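Local coordinates for protein PLP-Dependent L-Arginine Hydroxylase MppP (Streptomyces wadayamensis, PDB 6C92) that uses pyridoxal 5'-phosphate to hydroxylate L-arginine, working on an aminotransferase-type scaffold, at residues 32-37 with 222-227; 83-88 with 231-236; 110-115 with 339-344; 283-288 with 353-358. All coordinates share one frame; numbering follows the deposited sequence.

Contact 1 of 4, residues 32-37 with 222-227; sequences QALSPG and LWPTLD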
# COMPACT_ATOMS: atom_id res chain seq x y z
N GLN A 32 16.35 13.86 5.97
CA GLN A 32 17.47 14.76 5.72
C GLN A 32 17.44 15.24 4.27
O GLN A 32 16.68 14.73 3.44
CB GLN A 32 18.79 14.05 6.05
CG GLN A 32 19.14 12.90 5.13
CD GLN A 32 18.63 11.58 5.64
OE1 GLN A 32 17.59 11.52 6.31
NE2 GLN A 32 19.36 10.51 5.34
N ALA A 33 18.28 16.22 3.96
CA ALA A 33 18.37 16.73 2.60
C ALA A 33 18.99 15.68 1.68
O ALA A 33 19.78 14.83 2.11
CB ALA A 33 19.20 18.01 2.55
N LEU A 34 18.61 15.76 0.40
CA LEU A 34 19.23 14.93 -0.63
C LEU A 34 20.71 15.25 -0.73
O LEU A 34 21.13 16.39 -0.56
CB LEU A 34 18.58 15.20 -1.99
CG LEU A 34 17.09 14.85 -2.18
CD1 LEU A 34 16.49 15.57 -3.37
CD2 LEU A 34 16.95 13.35 -2.35
N SER A 35 21.52 14.23 -1.03
CA SER A 35 22.90 14.49 -1.42
C SER A 35 22.92 15.05 -2.83
O SER A 35 21.91 15.01 -3.54
CB SER A 35 23.71 13.20 -1.37
OG SER A 35 23.27 12.34 -2.40
N PRO A 36 24.05 15.59 -3.30
CA PRO A 36 24.07 16.06 -4.69
C PRO A 36 23.81 14.95 -5.70
O PRO A 36 23.15 15.19 -6.71
CB PRO A 36 25.49 16.66 -4.84
CG PRO A 36 25.88 17.05 -3.46
CD PRO A 36 25.23 16.03 -2.54
N GLY A 37 24.32 13.74 -5.46
CA GLY A 37 24.05 12.66 -6.39
C GLY A 37 22.57 12.30 -6.42
O GLY A 37 22.02 11.98 -7.47
N LEU A 222 16.17 4.19 4.17
CA LEU A 222 17.55 4.57 3.85
C LEU A 222 17.66 5.97 3.27
O LEU A 222 18.63 6.68 3.56
CB LEU A 222 18.14 3.59 2.85
CG LEU A 222 18.35 2.17 3.30
CD1 LEU A 222 18.94 1.40 2.15
CD2 LEU A 222 19.28 2.15 4.53
N TRP A 223 16.75 6.35 2.40
CA TRP A 223 16.98 7.55 1.60
C TRP A 223 15.80 8.50 1.71
O TRP A 223 14.66 8.06 1.88
CB TRP A 223 17.20 7.20 0.13
CG TRP A 223 18.25 6.17 -0.08
CD1 TRP A 223 19.57 6.24 0.29
CD2 TRP A 223 18.09 4.93 -0.76
NE1 TRP A 223 20.23 5.10 -0.12
CE2 TRP A 223 19.34 4.28 -0.76
CE3 TRP A 223 16.99 4.29 -1.37
CZ2 TRP A 223 19.53 3.04 -1.34
CZ3 TRP A 223 17.19 3.06 -1.96
CH2 TRP A 223 18.45 2.44 -1.92
N PRO A 224 16.05 9.79 1.60
CA PRO A 224 14.96 10.76 1.74
C PRO A 224 14.19 10.95 0.43
O PRO A 224 14.35 11.90 -0.30
CB PRO A 224 15.70 12.04 2.15
CG PRO A 224 17.03 11.91 1.50
CD PRO A 224 17.37 10.46 1.55
N THR A 225 13.29 10.00 0.16
CA THR A 225 12.57 9.93 -1.11
C THR A 225 11.11 10.33 -0.97
O THR A 225 10.26 9.89 -1.75
CB THR A 225 12.65 8.51 -1.68
OG1 THR A 225 12.12 7.59 -0.70
CG2 THR A 225 14.09 8.16 -2.01
N LEU A 226 10.77 11.14 0.04
CA LEU A 226 9.39 11.60 0.21
C LEU A 226 8.43 10.42 0.33
O LEU A 226 7.29 10.44 -0.16
CB LEU A 226 8.96 12.52 -0.92
CG LEU A 226 9.82 13.78 -1.06
CD1 LEU A 226 9.37 14.59 -2.26
CD2 LEU A 226 9.75 14.60 0.24
N ASP A 227 8.90 9.37 0.99
CA ASP A 227 8.12 8.17 1.22
C ASP A 227 7.80 7.40 -0.06
O ASP A 227 6.87 6.59 -0.08
CB ASP A 227 6.82 8.50 1.96
CG ASP A 227 7.02 8.63 3.46
OD1 ASP A 227 7.97 9.32 3.89
OD2 ASP A 227 6.24 8.02 4.21

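Contact 2 of 4, residues 83-88 with 231-236; sequences RVLSCY and GLLVFS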
# COMPACT_ATOMS: atom_id res chain seq x y z
N ARG A 83 9.30 -14.15 -7.33
CA ARG A 83 9.78 -14.59 -6.04
C ARG A 83 9.97 -13.43 -5.07
O ARG A 83 10.00 -13.63 -3.84
CB ARG A 83 11.09 -15.36 -6.22
CG ARG A 83 10.90 -16.76 -6.88
CD ARG A 83 10.13 -17.73 -5.97
NE ARG A 83 10.76 -17.86 -4.65
CZ ARG A 83 11.88 -18.54 -4.41
NH1 ARG A 83 12.51 -19.18 -5.39
NH2 ARG A 83 12.39 -18.54 -3.18
N VAL A 84 10.15 -12.23 -5.61
CA VAL A 84 10.24 -11.00 -4.84
C VAL A 84 9.01 -10.18 -5.20
O VAL A 84 8.89 -9.76 -6.36
CB VAL A 84 11.52 -10.21 -5.14
CG1 VAL A 84 11.51 -8.93 -4.36
CG2 VAL A 84 12.77 -11.05 -4.79
N LEU A 85 8.13 -9.97 -4.23
CA LEU A 85 6.88 -9.25 -4.44
C LEU A 85 7.04 -7.81 -3.96
O LEU A 85 7.28 -7.56 -2.77
CB LEU A 85 5.75 -9.96 -3.71
CG LEU A 85 5.49 -11.43 -4.10
CD1 LEU A 85 4.37 -12.02 -3.20
CD2 LEU A 85 5.18 -11.58 -5.56
N SER A 86 6.93 -6.87 -4.90
CA SER A 86 7.11 -5.46 -4.58
C SER A 86 5.79 -4.90 -4.08
O SER A 86 4.80 -4.93 -4.81
CB SER A 86 7.57 -4.67 -5.83
OG SER A 86 8.83 -5.17 -6.28
N CYS A 87 5.81 -4.36 -2.87
CA CYS A 87 4.64 -3.83 -2.18
C CYS A 87 4.79 -2.33 -1.96
O CYS A 87 5.90 -1.79 -1.92
CB CYS A 87 4.47 -4.52 -0.82
SG CYS A 87 4.39 -6.34 -0.94
N TYR A 88 3.65 -1.66 -1.73
CA TYR A 88 3.69 -0.21 -1.52
C TYR A 88 4.57 0.17 -0.34
O TYR A 88 5.13 1.27 -0.31
CB TYR A 88 2.28 0.34 -1.29
CG TYR A 88 1.34 0.11 -2.42
CD1 TYR A 88 1.60 0.64 -3.69
CD2 TYR A 88 0.18 -0.62 -2.22
CE1 TYR A 88 0.71 0.45 -4.74
CE2 TYR A 88 -0.72 -0.82 -3.27
CZ TYR A 88 -0.44 -0.30 -4.52
OH TYR A 88 -1.31 -0.47 -5.57
N GLY A 231 8.21 -2.07 -0.06
CA GLY A 231 8.52 -3.25 0.72
C GLY A 231 8.67 -4.41 -0.25
O GLY A 231 7.97 -4.50 -1.25
N LEU A 232 9.62 -5.29 0.04
CA LEU A 232 9.91 -6.43 -0.82
C LEU A 232 9.66 -7.69 -0.02
O LEU A 232 10.38 -7.99 0.94
CB LEU A 232 11.34 -6.36 -1.32
CG LEU A 232 11.84 -5.65 -2.57
CD1 LEU A 232 10.95 -4.54 -3.08
CD2 LEU A 232 13.26 -5.20 -2.31
N LEU A 233 8.62 -8.42 -0.39
CA LEU A 233 8.23 -9.64 0.31
C LEU A 233 8.83 -10.80 -0.46
O LEU A 233 8.46 -11.04 -1.62
CB LEU A 233 6.70 -9.73 0.36
CG LEU A 233 5.98 -10.86 1.07
CD1 LEU A 233 6.38 -10.92 2.46
CD2 LEU A 233 4.48 -10.53 0.99
N VAL A 234 9.76 -11.50 0.17
CA VAL A 234 10.50 -12.60 -0.45
C VAL A 234 10.16 -13.86 0.32
O VAL A 234 10.07 -13.82 1.55
CB VAL A 234 12.02 -12.34 -0.43
CG1 VAL A 234 12.73 -13.25 -1.38
CG2 VAL A 234 12.33 -10.85 -0.74
N PHE A 235 9.97 -14.98 -0.37
CA PHE A 235 9.50 -16.18 0.32
C PHE A 235 10.13 -17.42 -0.30
O PHE A 235 10.48 -17.44 -1.49
CB PHE A 235 7.96 -16.28 0.26
CG PHE A 235 7.42 -16.24 -1.13
CD1 PHE A 235 7.33 -17.39 -1.90
CD2 PHE A 235 7.09 -15.02 -1.71
CE1 PHE A 235 6.87 -17.34 -3.22
CE2 PHE A 235 6.64 -14.96 -3.01
CZ PHE A 235 6.53 -16.11 -3.77
N SER A 236 10.30 -18.44 0.53
CA SER A 236 10.80 -19.73 0.07
C SER A 236 9.77 -20.40 -0.82
O SER A 236 8.57 -20.18 -0.69
CB SER A 236 11.14 -20.63 1.26
OG SER A 236 9.97 -20.96 2.00

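Contact 3 of 4, residues 110-115 with 339-344; sequences LVHPTF and FHWAEP. With EQJ ((E)-N~2~-({3-hydroxy-2-methyl-5-[(phosphonooxy)methyl]pyridin-4-yl}methylidene)-L-arginine), chain E.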
# COMPACT_ATOMS: atom_id res chain seq x y z
N LEU A 110 7.85 -13.61 18.70
CA LEU A 110 8.24 -12.32 18.15
C LEU A 110 9.30 -11.68 19.04
O LEU A 110 9.15 -11.66 20.26
CB LEU A 110 7.02 -11.40 18.03
CG LEU A 110 7.27 -9.97 17.58
CD1 LEU A 110 7.91 -9.91 16.23
CD2 LEU A 110 5.96 -9.22 17.53
N VAL A 111 10.36 -11.15 18.42
CA VAL A 111 11.39 -10.48 19.20
C VAL A 111 10.80 -9.30 19.95
O VAL A 111 9.94 -8.56 19.46
CB VAL A 111 12.56 -10.05 18.30
CG1 VAL A 111 12.17 -8.95 17.34
CG2 VAL A 111 13.75 -9.61 19.19
N HIS A 112 11.30 -9.12 21.18
CA HIS A 112 10.78 -8.14 22.09
C HIS A 112 11.96 -7.39 22.72
O HIS A 112 12.86 -8.03 23.25
CB HIS A 112 9.94 -8.84 23.17
CG HIS A 112 9.25 -7.90 24.12
ND1 HIS A 112 9.64 -7.76 25.43
CD2 HIS A 112 8.17 -7.10 23.95
CE1 HIS A 112 8.84 -6.89 26.03
NE2 HIS A 112 7.94 -6.48 25.16
N PRO A 113 11.99 -6.05 22.62
CA PRO A 113 11.05 -5.16 21.95
C PRO A 113 11.20 -5.18 20.43
O PRO A 113 12.16 -5.75 19.92
CB PRO A 113 11.44 -3.78 22.49
CG PRO A 113 12.91 -3.87 22.63
CD PRO A 113 13.17 -5.31 23.10
N THR A 114 10.25 -4.59 19.72
CA THR A 114 10.41 -4.31 18.30
C THR A 114 9.38 -3.26 17.91
O THR A 114 8.57 -2.84 18.74
CB THR A 114 10.30 -5.60 17.46
OG1 THR A 114 10.89 -5.39 16.17
CG2 THR A 114 8.87 -6.03 17.28
N PHE A 115 9.41 -2.83 16.65
CA PHE A 115 8.45 -1.81 16.27
C PHE A 115 7.02 -2.32 16.43
O PHE A 115 6.69 -3.45 16.04
CB PHE A 115 8.66 -1.31 14.83
CG PHE A 115 7.72 -0.17 14.50
CD1 PHE A 115 7.78 1.02 15.22
CD2 PHE A 115 6.71 -0.32 13.55
CE1 PHE A 115 6.89 2.06 14.96
CE2 PHE A 115 5.82 0.71 13.29
CZ PHE A 115 5.91 1.90 14.00
N PHE A 339 7.18 0.03 22.15
CA PHE A 339 8.06 -0.96 21.54
C PHE A 339 8.11 -2.24 22.35
O PHE A 339 8.37 -3.32 21.81
CB PHE A 339 9.49 -0.41 21.41
CG PHE A 339 9.61 0.77 20.50
CD1 PHE A 339 9.78 0.61 19.14
CD2 PHE A 339 9.56 2.04 21.02
CE1 PHE A 339 9.91 1.69 18.32
CE2 PHE A 339 9.68 3.15 20.19
CZ PHE A 339 9.85 2.97 18.84
N HIS A 340 7.88 -2.14 23.66
CA HIS A 340 7.85 -3.31 24.52
C HIS A 340 6.41 -3.81 24.57
O HIS A 340 5.68 -3.67 25.56
CB HIS A 340 8.42 -2.97 25.89
CG HIS A 340 9.83 -2.48 25.83
ND1 HIS A 340 10.91 -3.31 26.04
CD2 HIS A 340 10.34 -1.27 25.49
CE1 HIS A 340 12.03 -2.61 25.89
NE2 HIS A 340 11.71 -1.38 25.54
N TRP A 341 6.04 -4.41 23.43
CA TRP A 341 4.65 -4.69 23.10
C TRP A 341 4.06 -5.75 24.00
O TRP A 341 2.83 -5.92 24.00
CB TRP A 341 4.56 -5.12 21.63
CG TRP A 341 5.50 -6.24 21.28
CD1 TRP A 341 6.71 -6.11 20.68
CD2 TRP A 341 5.31 -7.65 21.51
NE1 TRP A 341 7.30 -7.35 20.52
CE2 TRP A 341 6.46 -8.31 21.03
CE3 TRP A 341 4.29 -8.42 22.08
CZ2 TRP A 341 6.61 -9.68 21.10
CZ3 TRP A 341 4.45 -9.79 22.14
CH2 TRP A 341 5.59 -10.40 21.65
N ALA A 342 4.89 -6.48 24.74
CA ALA A 342 4.42 -7.50 25.66
C ALA A 342 4.43 -7.01 27.10
O ALA A 342 3.72 -7.58 27.93
CB ALA A 342 5.30 -8.76 25.57
N GLU A 343 5.23 -6.00 27.39
CA GLU A 343 5.43 -5.52 28.77
C GLU A 343 5.84 -4.06 28.70
O GLU A 343 7.01 -3.71 28.86
CB GLU A 343 6.49 -6.35 29.49
CG GLU A 343 6.49 -6.12 31.01
CD GLU A 343 5.34 -6.85 31.68
OE1 GLU A 343 5.46 -8.07 31.90
OE2 GLU A 343 4.32 -6.20 31.96
N PRO A 344 4.88 -3.17 28.46
CA PRO A 344 5.24 -1.77 28.13
C PRO A 344 6.05 -1.08 29.20
O PRO A 344 6.83 -0.18 28.89
CB PRO A 344 3.87 -1.10 27.94
CG PRO A 344 2.94 -2.21 27.60
CD PRO A 344 3.45 -3.44 28.25
C01 EQJ E . 11.24 -2.71 11.54
C02 EQJ E . 10.17 -1.99 10.73
C04 EQJ E . 8.56 -2.16 9.03
C05 EQJ E . 8.22 -0.83 9.20
C06 EQJ E . 7.09 -0.19 8.33
C12 EQJ E . 8.86 -0.04 10.20
C13 EQJ E . 8.49 1.44 10.36
C15 EQJ E . 9.10 3.72 11.18
C16 EQJ E . 7.72 4.25 10.70
C17 EQJ E . 6.42 3.72 11.34
C18 EQJ E . 5.22 4.28 10.53
C20 EQJ E . 3.29 2.59 10.35
C23 EQJ E . 9.44 4.14 12.62
C26 EQJ E . 9.87 -0.65 10.96
N03 EQJ E . 9.53 -2.70 9.80
N14 EQJ E . 9.28 2.26 11.01
N19 EQJ E . 3.94 3.74 11.01
N21 EQJ E . 3.97 2.01 9.24
N22 EQJ E . 2.14 2.09 10.78
O07 EQJ E . 7.64 0.86 7.56
O09 EQJ E . 5.95 2.80 7.53
O10 EQJ E . 7.36 2.31 5.49
O11 EQJ E . 5.51 0.81 6.21
O24 EQJ E . 10.16 3.41 13.31
O25 EQJ E . 9.05 5.22 13.10
O27 EQJ E . 10.54 0.06 11.92
P08 EQJ E . 6.57 1.76 6.68

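Contact 4 of 4, residues 283-288 with 353-358; sequences HNRSVV and IALSRS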
# COMPACT_ATOMS: atom_id res chain seq x y z
N HIS A 283 27.61 10.51 12.37
CA HIS A 283 27.77 11.89 12.82
C HIS A 283 26.59 12.33 13.68
O HIS A 283 26.77 12.92 14.75
CB HIS A 283 27.96 12.81 11.62
CG HIS A 283 28.28 14.22 12.01
ND1 HIS A 283 27.32 15.20 12.12
CD2 HIS A 283 29.45 14.79 12.37
CE1 HIS A 283 27.89 16.33 12.51
NE2 HIS A 283 29.18 16.10 12.67
N ASN A 284 25.36 12.07 13.22
CA ASN A 284 24.19 12.46 14.01
C ASN A 284 24.09 11.68 15.32
O ASN A 284 23.66 12.23 16.34
CB ASN A 284 22.91 12.28 13.19
CG ASN A 284 22.74 13.36 12.14
OD1 ASN A 284 23.50 14.36 12.11
ND2 ASN A 284 21.73 13.20 11.30
N ARG A 285 24.43 10.38 15.32
CA ARG A 285 24.51 9.66 16.59
C ARG A 285 25.50 10.34 17.54
O ARG A 285 25.23 10.50 18.74
CB ARG A 285 24.90 8.21 16.36
CG ARG A 285 25.21 7.39 17.66
CD ARG A 285 24.45 6.05 17.75
NE ARG A 285 24.36 5.52 16.42
CZ ARG A 285 23.28 5.02 15.84
NH1 ARG A 285 22.11 4.84 16.47
NH2 ARG A 285 23.44 4.66 14.59
N SER A 286 26.67 10.72 17.02
CA SER A 286 27.68 11.38 17.84
C SER A 286 27.18 12.71 18.39
O SER A 286 27.50 13.09 19.52
CB SER A 286 28.95 11.61 17.02
OG SER A 286 29.48 10.39 16.56
N VAL A 287 26.42 13.45 17.58
CA VAL A 287 25.83 14.70 18.03
C VAL A 287 24.93 14.46 19.22
O VAL A 287 24.96 15.22 20.20
CB VAL A 287 25.05 15.35 16.87
CG1 VAL A 287 24.09 16.41 17.40
CG2 VAL A 287 26.01 15.95 15.87
N VAL A 288 24.09 13.43 19.16
CA VAL A 288 23.16 13.18 20.25
C VAL A 288 23.92 12.80 21.50
O VAL A 288 23.62 13.26 22.61
CB VAL A 288 22.14 12.09 19.88
CG1 VAL A 288 21.28 11.74 21.09
CG2 VAL A 288 21.26 12.55 18.73
N ILE A 353 14.91 8.58 19.53
CA ILE A 353 15.25 9.76 18.76
C ILE A 353 15.57 9.35 17.33
O ILE A 353 16.34 8.40 17.11
CB ILE A 353 16.48 10.49 19.36
CG1 ILE A 353 16.09 11.11 20.71
CG2 ILE A 353 17.07 11.53 18.38
CD1 ILE A 353 17.29 11.59 21.51
N ALA A 354 15.01 10.07 16.37
CA ALA A 354 15.24 9.77 14.97
C ALA A 354 16.49 10.50 14.49
O ALA A 354 16.64 11.71 14.71
CB ALA A 354 14.02 10.17 14.14
N LEU A 355 17.37 9.77 13.80
CA LEU A 355 18.64 10.32 13.33
C LEU A 355 18.64 10.67 11.84
O LEU A 355 19.54 11.38 11.40
CB LEU A 355 19.77 9.33 13.57
CG LEU A 355 20.59 9.36 14.85
CD1 LEU A 355 19.84 9.91 16.04
CD2 LEU A 355 21.10 7.97 15.13
N SER A 356 17.68 10.17 11.06
CA SER A 356 17.61 10.48 9.63
C SER A 356 16.97 11.85 9.47
O SER A 356 15.81 11.99 9.06
CB SER A 356 16.85 9.41 8.86
OG SER A 356 17.55 8.18 8.77
N ARG A 357 17.77 12.87 9.76
CA ARG A 357 17.33 14.25 9.84
C ARG A 357 18.52 15.12 9.46
O ARG A 357 19.67 14.75 9.71
CB ARG A 357 16.88 14.64 11.26
CG ARG A 357 15.64 13.93 11.79
CD ARG A 357 14.39 14.31 11.00
NE ARG A 357 13.19 13.78 11.62
CZ ARG A 357 12.73 12.54 11.43
NH1 ARG A 357 13.37 11.70 10.61
NH2 ARG A 357 11.61 12.17 12.03
N SER A 358 18.25 16.29 8.90
CA SER A 358 19.32 17.26 8.76
C SER A 358 19.94 17.55 10.12
O SER A 358 19.25 17.65 11.14
CB SER A 358 18.79 18.55 8.12
OG SER A 358 18.37 18.28 6.79

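Contact 1 of 4, residues 32-37 with 222-227
Gln32 turns its backbone carbonyl onto the ring of Pro224: O lies 3.1 Å from Pro224 CB and also faces CG of the same ring, a close carbon-oxygen approach. No hydrogen bond crosses between 32-37 and 222-227; the contact is made by one proline ring set against three consecutive residues, Gln32 to Leu34. The side chain of Gln32 runs on past the proline towards Leu277 and Phe280 of helix 256-292. At Ala33 the methyl points away, and only the carbonyl counts, with O 4.1 Å from Pro224 CG. Pro224 is the centre of an inverse gamma turn, closed by a weak bond of 2.9 Å from Thr225 N to Trp223 O, in the loop that leads into strand 231-235 of the large aminotransferase sheet. Next along, Leu34 reaches in with a single methyl. Its CG stands anti to the carbonyl carbon (chi1 -64°), and this swings CD2 to 3.6 Å from Pro224 O. The same methyl meets the ring at CG, 4.1 Å from CD2, the two side chains passing at a slant. Leu34 also packs on Trp49 of the neighbouring subunit, which touches Leu226 as well, putting this edge of the contact at the dimer interface. Ser35 then turns the chain into helix 36-43 as its N-cap: the hydroxyl caps a backbone N of the first turn while Ser35 N is bonded to Gln38 OE1, as in a capping box. Gln38 in turn lies against Trp223 and Pro224.

Contact 2 of 4, residues 83-88 with 231-236
Phe235 O is gripped by two nitrogens of Arg83, which meets it side-on with NE and NH2. The NH2 bond is the shorter, 2.8 Å from Phe235 O with an N-H...O angle of 155°, and NE is 3.2 Å from the same oxygen. The carbonyl oxygen lies close to the guanidinium plane, so both N-H groups can converge on it; bends at chi2 and chi3 curl the arginine back to reach it. Beyond this grip the backbones of 84-87 and 231-235 run antiparallel, their axes at 156°. Leu85 and Leu233 form a hydrogen-bonded pair, with Leu85 N 2.8 Å from Leu233 O and a nearly straight return bond. Cys87 and Gly231 form the next one: Cys87 N is 2.7 Å from Gly231 O, while the bond back from Gly231 N is more bent. Arg83 O is buried without a hydrogen-bond partner and meets the CA-H of Val234. On one face of the sheet Val84 CG1 lies 3.8 Å from Leu232 CG, and Val84 and Val234 stand side by side; His65 and Phe69 of helix 57-71 pack on Val84 and Leu232. Ser86 is on this face too, its OG bonded to Glu61 and His65. Leu85, Cys87 and Leu233 share the other face, where Leu85 CD1 is 3.7 Å from Phe235 CE2 and Tyr247 packs on Leu85 and Cys87. Strand 231-235 also pairs antiparallel with 213-218, making it the lone reversed strand of the seven-stranded sheet characteristic of the large domain of fold-type I pyridoxal-phosphate enzymes.

Contact 3 of 4, residues 110-115 with 339-344
Trp341 lays its indole between His112 and Leu110, a placement set at its first torsion: chi1 of 53° puts CG between the backbone N and carbonyl carbon. From CB the side chain goes to CG, which lies under His112 CD2, and on to CD1, which is near the same atom. At NE1 the indole donates to Val111 O, 3.1 Å away at an N-H...O angle of 160°; this oxygen sits in the indole plane. CE2 is sandwiched, with His112 CD2 on one side and Leu110 CD2, 3.7 Å from it, on the opposite face. Farther out CZ2 has Leu110 O 3.3 Å away at the ring edge and Leu110 CB close by, and CH2 reaches the same carbon. A leucine in its place would probably leave Val111 O without this donor and the edge of His112 without the face it packs on. The edge-to-face pair of His112 and Trp341 has planes at 85°, and Ala342 CB covers a face of the imidazole, whose ND1 is bonded to Glu133. Pro113, after a cis peptide, sets CB over the centre of the His340 ring at 3.6 Å, a CH-pi contact, and Thr114 N donates to Phe339 O at 3.1 Å. Phe339 CE1 then meets the edge of Phe115 at CD1. Phe115 turns a face to the pyridoxal phosphate-arginine aldimine, its CZ 3.3 Å from EQJ C17, next to the magnesium ligand Asp116. The 339-344 loop folds over the C-terminal end of strand 107-112, Trp341 touching Leu129 and Pro131 of strand 128-133 and Ala119 and Arg123 of helix 116-124.

Contact 4 of 4, residues 283-288 with 353-358
Leu355 sets CD2 over one face of the Arg285 guanidinium, 3.6 Å from NH1, the two side chains crossing at about a right angle. This joins the long helix 256-292 to the end of strand 350-354 in the four-stranded antiparallel sheet, within the smaller domain of the aminotransferase fold. The charge of Arg285 is met elsewhere, by a salt bridge to Glu310 and a bond to Ser307 O. Leu355 also reaches Val288: its CD1 is 4.0 Å from Val288 CG2, while CG1 of the valine meets Ile353 CD1 as the two side chains slide past each other in opposite directions. Polar contact falls to Asn284, whose CG is anti to the carbonyl carbon (chi1 -75°), which carries the amide out towards the turn after the strand. ND2 donates to Leu355 O at 2.8 Å and, more weakly, to Arg357 O. An alanine here would probably leave the buried Leu355 O without this donor and Thr359 OG1 without OD1. Between these two carbonyls Ser356 is the centre of an inverse gamma turn. Arg357 NE is bonded to Asn24 O, and Arg357 NH1 bonds back to Ser356 O at 2.9 Å, approaching from above the carbonyl plane.

Overall arrangement
All four contacts are largely buried; contacts 1 and 3 each include one exposed residue, contacts 2 and 4 none. The edge of contact 1, like Tyr88 at the end of contact 2, meets the neighbouring subunit. Contacts 2 and 3 both belong to the seven-stranded sheet: contact 2 is pairing within it, held by regular backbone bonds, whereas contact 3 caps a strand end with aromatic rings near the cofactor. Contact 4 lies in the other sheet's domain, mixing aliphatic packing with a side-chain amide. It touches contact 1 through Gln32 and Ser356, their centres about 15 Å apart. Contact 1 crosses without hydrogen bonds and continues along the chain into contact 2.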